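Local coordinates for CalS11 (Micromonospora echinospora, PDB 3TOS), which binds S-adenosyl-L-homocysteine and is probably an O-methyltransferase that acts in the biosynthesis of the antibiotic calicheamicin, at residues 71-76 / 183-188. Residues are numbered along the deposited sequence; the frame is centred on the assembly and turned at random.
With SAH (S-adenosyl-L-homocysteine), chain O.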
ATOM      1  N   GLY B  71      10.230  -2.868 -27.627  1.00  9.91           N
ATOM      2  CA  GLY B  71      10.547  -1.875 -28.653  1.00  9.41           C
ATOM      3  C   GLY B  71      11.865  -1.177 -28.534  1.00  7.48           C
ATOM      4  O   GLY B  71      12.734  -1.552 -27.745  1.00  9.78           O
ATOM      5  N   VAL B  72      11.994  -0.146 -29.324  1.00  6.17           N
ATOM      6  CA  VAL B  72      13.246   0.612 -29.519  1.00  6.86           C
ATOM      7  C   VAL B  72      13.190   1.972 -28.848  1.00  7.65           C
ATOM      8  O   VAL B  72      12.156   2.435 -28.375  1.00  9.12           O
ATOM      9  CB  VAL B  72      13.586   0.766 -31.029  1.00  7.87           C
ATOM     10  CG1 VAL B  72      13.501  -0.614 -31.761  1.00 11.06           C
ATOM     11  CG2 VAL B  72      12.609   1.730 -31.689  1.00  9.52           C
ATOM     12  N   ILE B  73      14.368   2.579 -28.765  1.00  8.06           N
ATOM     13  CA  ILE B  73      14.575   3.957 -28.269  1.00  7.86           C
ATOM     14  C   ILE B  73      14.953   4.795 -29.486  1.00  8.36           C
ATOM     15  O   ILE B  73      15.884   4.419 -30.242  1.00  8.84           O
ATOM     16  CB  ILE B  73      15.740   4.016 -27.218  1.00  9.20           C
ATOM     17  CG1 ILE B  73      15.338   3.181 -25.997  1.00 10.91           C
ATOM     18  CG2 ILE B  73      15.997   5.501 -26.820  1.00 11.07           C
ATOM     19  CD1 ILE B  73      16.545   2.977 -25.010  1.00 12.63           C
HETATM   20  N   MSE B  74      14.189   5.872 -29.703  1.00  8.32           N
HETATM   21  CA  MSE B  74      14.485   6.828 -30.779  1.00  8.32           C
HETATM   22  C   MSE B  74      14.744   8.207 -30.229  1.00  8.46           C
HETATM   23  O   MSE B  74      14.000   8.651 -29.339  1.00  8.65           O
HETATM   24  CB  MSE B  74      13.311   6.901 -31.767  1.00  8.67           C
HETATM   25  CG  MSE B  74      13.112   5.588 -32.516  1.00  9.91           C
HETATM   26 SE   MSE B  74      11.704   5.899 -33.834  0.63 12.29          SE
HETATM   27  CE  MSE B  74      12.048   4.282 -34.789  1.00 11.69           C
ATOM     28  N   GLU B  75      15.790   8.898 -30.731  1.00  7.86           N
ATOM     29  CA  GLU B  75      16.001  10.317 -30.403  1.00  8.40           C
ATOM     30  C   GLU B  75      15.913  11.070 -31.695  1.00  7.63           C
ATOM     31  O   GLU B  75      16.567  10.701 -32.662  1.00  9.75           O
ATOM     32  CB  GLU B  75      17.348  10.600 -29.718  1.00 10.35           C
ATOM     33  CG  GLU B  75      17.401  12.133 -29.398  1.00 10.85           C
ATOM     34  CD  GLU B  75      18.635  12.543 -28.643  1.00 11.42           C
ATOM     35  OE1 GLU B  75      19.752  12.044 -28.978  1.00 11.85           O
ATOM     36  OE2 GLU B  75      18.497  13.382 -27.752  1.00 10.81           O
ATOM     37  N   PHE B  76      15.058  12.085 -31.733  1.00  8.34           N
ATOM     38  CA  PHE B  76      14.969  12.967 -32.890  1.00  8.79           C
ATOM     39  C   PHE B  76      15.690  14.259 -32.484  1.00  8.55           C
ATOM     40  O   PHE B  76      15.181  15.073 -31.681  1.00  8.86           O
ATOM     41  CB  PHE B  76      13.506  13.231 -33.226  1.00  9.57           C
ATOM     42  CG  PHE B  76      12.687  11.959 -33.254  1.00  8.92           C
ATOM     43  CD1 PHE B  76      12.881  11.005 -34.256  1.00  7.89           C
ATOM     44  CD2 PHE B  76      11.741  11.712 -32.242  1.00  8.57           C
ATOM     45  CE1 PHE B  76      12.115   9.780 -34.240  1.00  8.59           C
ATOM     46  CE2 PHE B  76      11.034  10.501 -32.190  1.00  9.09           C
ATOM     47  CZ  PHE B  76      11.204   9.544 -33.236  1.00  8.17           C
ATOM     48  N   ILE B 183       7.884   1.258 -30.628  1.00  7.26           N
ATOM     49  CA  ILE B 183       8.691   2.366 -30.034  1.00  8.73           C
ATOM     50  C   ILE B 183       8.426   2.383 -28.577  1.00  7.89           C
ATOM     51  O   ILE B 183       7.295   2.671 -28.137  1.00  9.96           O
ATOM     52  CB  ILE B 183       8.330   3.736 -30.666  1.00  9.24           C
ATOM     53  CG1 ILE B 183       8.670   3.666 -32.163  1.00  8.99           C
ATOM     54  CG2 ILE B 183       9.114   4.940 -29.913  1.00 10.32           C
ATOM     55  CD1 ILE B 183       8.142   4.851 -32.993  1.00  9.34           C
ATOM     56  N   ALA B 184       9.440   2.056 -27.779  1.00  6.71           N
ATOM     57  CA  ALA B 184       9.301   2.148 -26.320  1.00  6.13           C
ATOM     58  C   ALA B 184       9.476   3.566 -25.770  1.00  7.55           C
ATOM     59  O   ALA B 184       8.737   3.985 -24.873  1.00  9.09           O
ATOM     60  CB  ALA B 184      10.270   1.204 -25.641  1.00  8.20           C
ATOM     61  N   LEU B 185      10.448   4.278 -26.330  1.00  7.60           N
ATOM     62  CA  LEU B 185      10.765   5.632 -25.851  1.00  8.59           C
ATOM     63  C   LEU B 185      11.093   6.484 -27.082  1.00  8.38           C
ATOM     64  O   LEU B 185      11.951   6.131 -27.887  1.00  9.44           O
ATOM     65  CB  LEU B 185      11.955   5.604 -24.849  1.00  9.37           C
ATOM     66  CG  LEU B 185      12.573   6.952 -24.421  1.00 11.70           C
ATOM     67  CD1 LEU B 185      11.508   7.830 -23.721  1.00 12.79           C
ATOM     68  CD2 LEU B 185      13.774   6.680 -23.525  1.00 13.04           C
ATOM     69  N   ALA B 186      10.365   7.580 -27.256  1.00  7.86           N
ATOM     70  CA  ALA B 186      10.550   8.528 -28.367  1.00  8.07           C
ATOM     71  C   ALA B 186      10.937   9.847 -27.734  1.00  8.08           C
ATOM     72  O   ALA B 186      10.120  10.457 -26.997  1.00  9.69           O
ATOM     73  CB  ALA B 186       9.273   8.694 -29.162  1.00  9.02           C
ATOM     74  N   TYR B 187      12.221  10.241 -27.917  1.00  7.74           N
ATOM     75  CA  TYR B 187      12.755  11.469 -27.321  1.00  7.45           C
ATOM     76  C   TYR B 187      12.810  12.585 -28.354  1.00  6.58           C
ATOM     77  O   TYR B 187      13.648  12.583 -29.257  1.00  7.66           O
ATOM     78  CB  TYR B 187      14.134  11.202 -26.665  1.00  8.94           C
ATOM     79  CG  TYR B 187      14.453  12.333 -25.704  1.00  9.29           C
ATOM     80  CD1 TYR B 187      15.107  13.504 -26.140  1.00 10.27           C
ATOM     81  CD2 TYR B 187      14.061  12.272 -24.363  1.00 10.78           C
ATOM     82  CE1 TYR B 187      15.300  14.582 -25.275  1.00 11.32           C
ATOM     83  CE2 TYR B 187      14.278  13.324 -23.486  1.00 11.25           C
ATOM     84  CZ  TYR B 187      14.882  14.468 -23.946  1.00 10.70           C
ATOM     85  OH  TYR B 187      15.085  15.522 -23.065  1.00 12.78           O
ATOM     86  N   PHE B 188      11.922  13.564 -28.215  1.00  7.30           N
ATOM     87  CA  PHE B 188      11.896  14.686 -29.150  1.00  7.31           C
ATOM     88  C   PHE B 188      12.804  15.813 -28.712  1.00  7.89           C
ATOM     89  O   PHE B 188      12.552  16.482 -27.692  1.00  9.71           O
ATOM     90  CB  PHE B 188      10.449  15.223 -29.230  1.00  9.25           C
ATOM     91  CG  PHE B 188       9.567  14.353 -30.069  1.00  9.14           C
ATOM     92  CD1 PHE B 188       8.986  13.182 -29.539  1.00 10.63           C
ATOM     93  CD2 PHE B 188       9.302  14.709 -31.367  1.00  9.63           C
ATOM     94  CE1 PHE B 188       8.162  12.351 -30.338  1.00 10.40           C
ATOM     95  CE2 PHE B 188       8.488  13.923 -32.162  1.00  9.58           C
ATOM     96  CZ  PHE B 188       7.877  12.716 -31.643  1.00 11.22           C
TER
HETATM   97  N   SAH O 258      19.860  15.862 -28.144  1.00  9.79           N
HETATM   98  CA  SAH O 258      21.042  16.768 -28.312  1.00 10.23           C
HETATM   99  CB  SAH O 258      20.658  18.179 -28.725  1.00  9.20           C
HETATM  100  CG  SAH O 258      20.015  18.221 -30.127  1.00  9.29           C
HETATM  101  SD  SAH O 258      20.055  19.889 -30.752  1.00 10.34           S
HETATM  102  C   SAH O 258      21.742  16.816 -26.955  1.00 12.03           C
HETATM  103  O   SAH O 258      22.812  17.483 -26.812  1.00 12.30           O
HETATM  104  OXT SAH O 258      21.353  16.119 -26.009  1.00 11.85           O
HETATM  105  C5' SAH O 258      18.752  19.887 -31.993  1.00  9.70           C
HETATM  106  C4' SAH O 258      19.023  18.931 -33.204  1.00  9.00           C
HETATM  107  O4' SAH O 258      17.811  18.795 -33.959  1.00  9.67           O
HETATM  108  C3' SAH O 258      20.054  19.573 -34.145  1.00  9.51           C
HETATM  109  O3' SAH O 258      21.241  18.747 -34.226  1.00 10.19           O
HETATM  110  C2' SAH O 258      19.288  19.692 -35.452  1.00 10.52           C
HETATM  111  O2' SAH O 258      20.074  19.475 -36.642  1.00 11.26           O
HETATM  112  C1' SAH O 258      18.197  18.607 -35.290  1.00  9.10           C
HETATM  113  N9  SAH O 258      17.024  18.860 -36.162  1.00  9.50           N
HETATM  114  C8  SAH O 258      16.153  19.903 -36.112  1.00 11.22           C
HETATM  115  N7  SAH O 258      15.294  19.739 -37.150  1.00 10.20           N
HETATM  116  C5  SAH O 258      15.617  18.633 -37.852  1.00  9.83           C
HETATM  117  C6  SAH O 258      15.072  17.957 -39.035  1.00  9.24           C
HETATM  118  N6  SAH O 258      14.038  18.504 -39.714  1.00 12.05           N
HETATM  119  N1  SAH O 258      15.690  16.810 -39.414  1.00 10.83           N
HETATM  120  C2  SAH O 258      16.747  16.285 -38.724  1.00 10.60           C
HETATM  121  N3  SAH O 258      17.344  16.886 -37.671  1.00 10.02           N
HETATM  122  C4  SAH O 258      16.741  18.031 -37.190  1.00  9.51           C
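Phe76 turns the edge of its ring toward the face of Phe188, CD2 standing 3.8 Å above the centre of that ring, with the two planes 51° apart. The rings lie side by side on neighbouring strands, and such flat, bulky groups fill the space between the sheet and helix 193-203, where Val199 touches both. Ala186 CB meets the edge of the Phe76 ring, where a methyl is small enough to fit beside it. On the same face of the sheet, selenomethionine Met74, long and unbranched, packs SE 3.8 Å from Ile183 CD1, its chain crossing that of Ile183 at about a right angle. An alanine in place of Phe188 would probably leave Phe76 CD2 and CE2 without the ring face they meet and open a gap next to Val199 and Leu200.

The backbones bind as parallel strands: Met74 N gives to Leu185 O, Met74 O takes Tyr187 N (2.8 Å), and Phe76 N gives to Tyr187 O. A beta bulge shifts the register between Val72 and Ile73, and Val72 O accepts from both Ala184 N (2.8 Å) and Leu185 N (3.2 Å), the first bond bent to 137°. Gly71 suits its place beside the bulge because a CB there would clash with Ala184 N.

On the other face, branched Ile73 and Leu185 meet through CG2 and CD2, and both touch Phe87 of helix 82-94. Farther along, the Tyr187 ring packs beside Glu75 while its OH bonds Asp216 of the glutamate site. Glu75 CG is anti to the backbone N (chi1 -178°) and the chain runs on extended to CD, from which OE2 reaches the S-adenosyl-L-homocysteine N at 2.9 Å.

These are central strands of the Rossmann-like methyltransferase sheet, with helices packed on both faces. Glu75 OE2, bonded by His83 ND1 as well, is placed to bind the ligand's amino group.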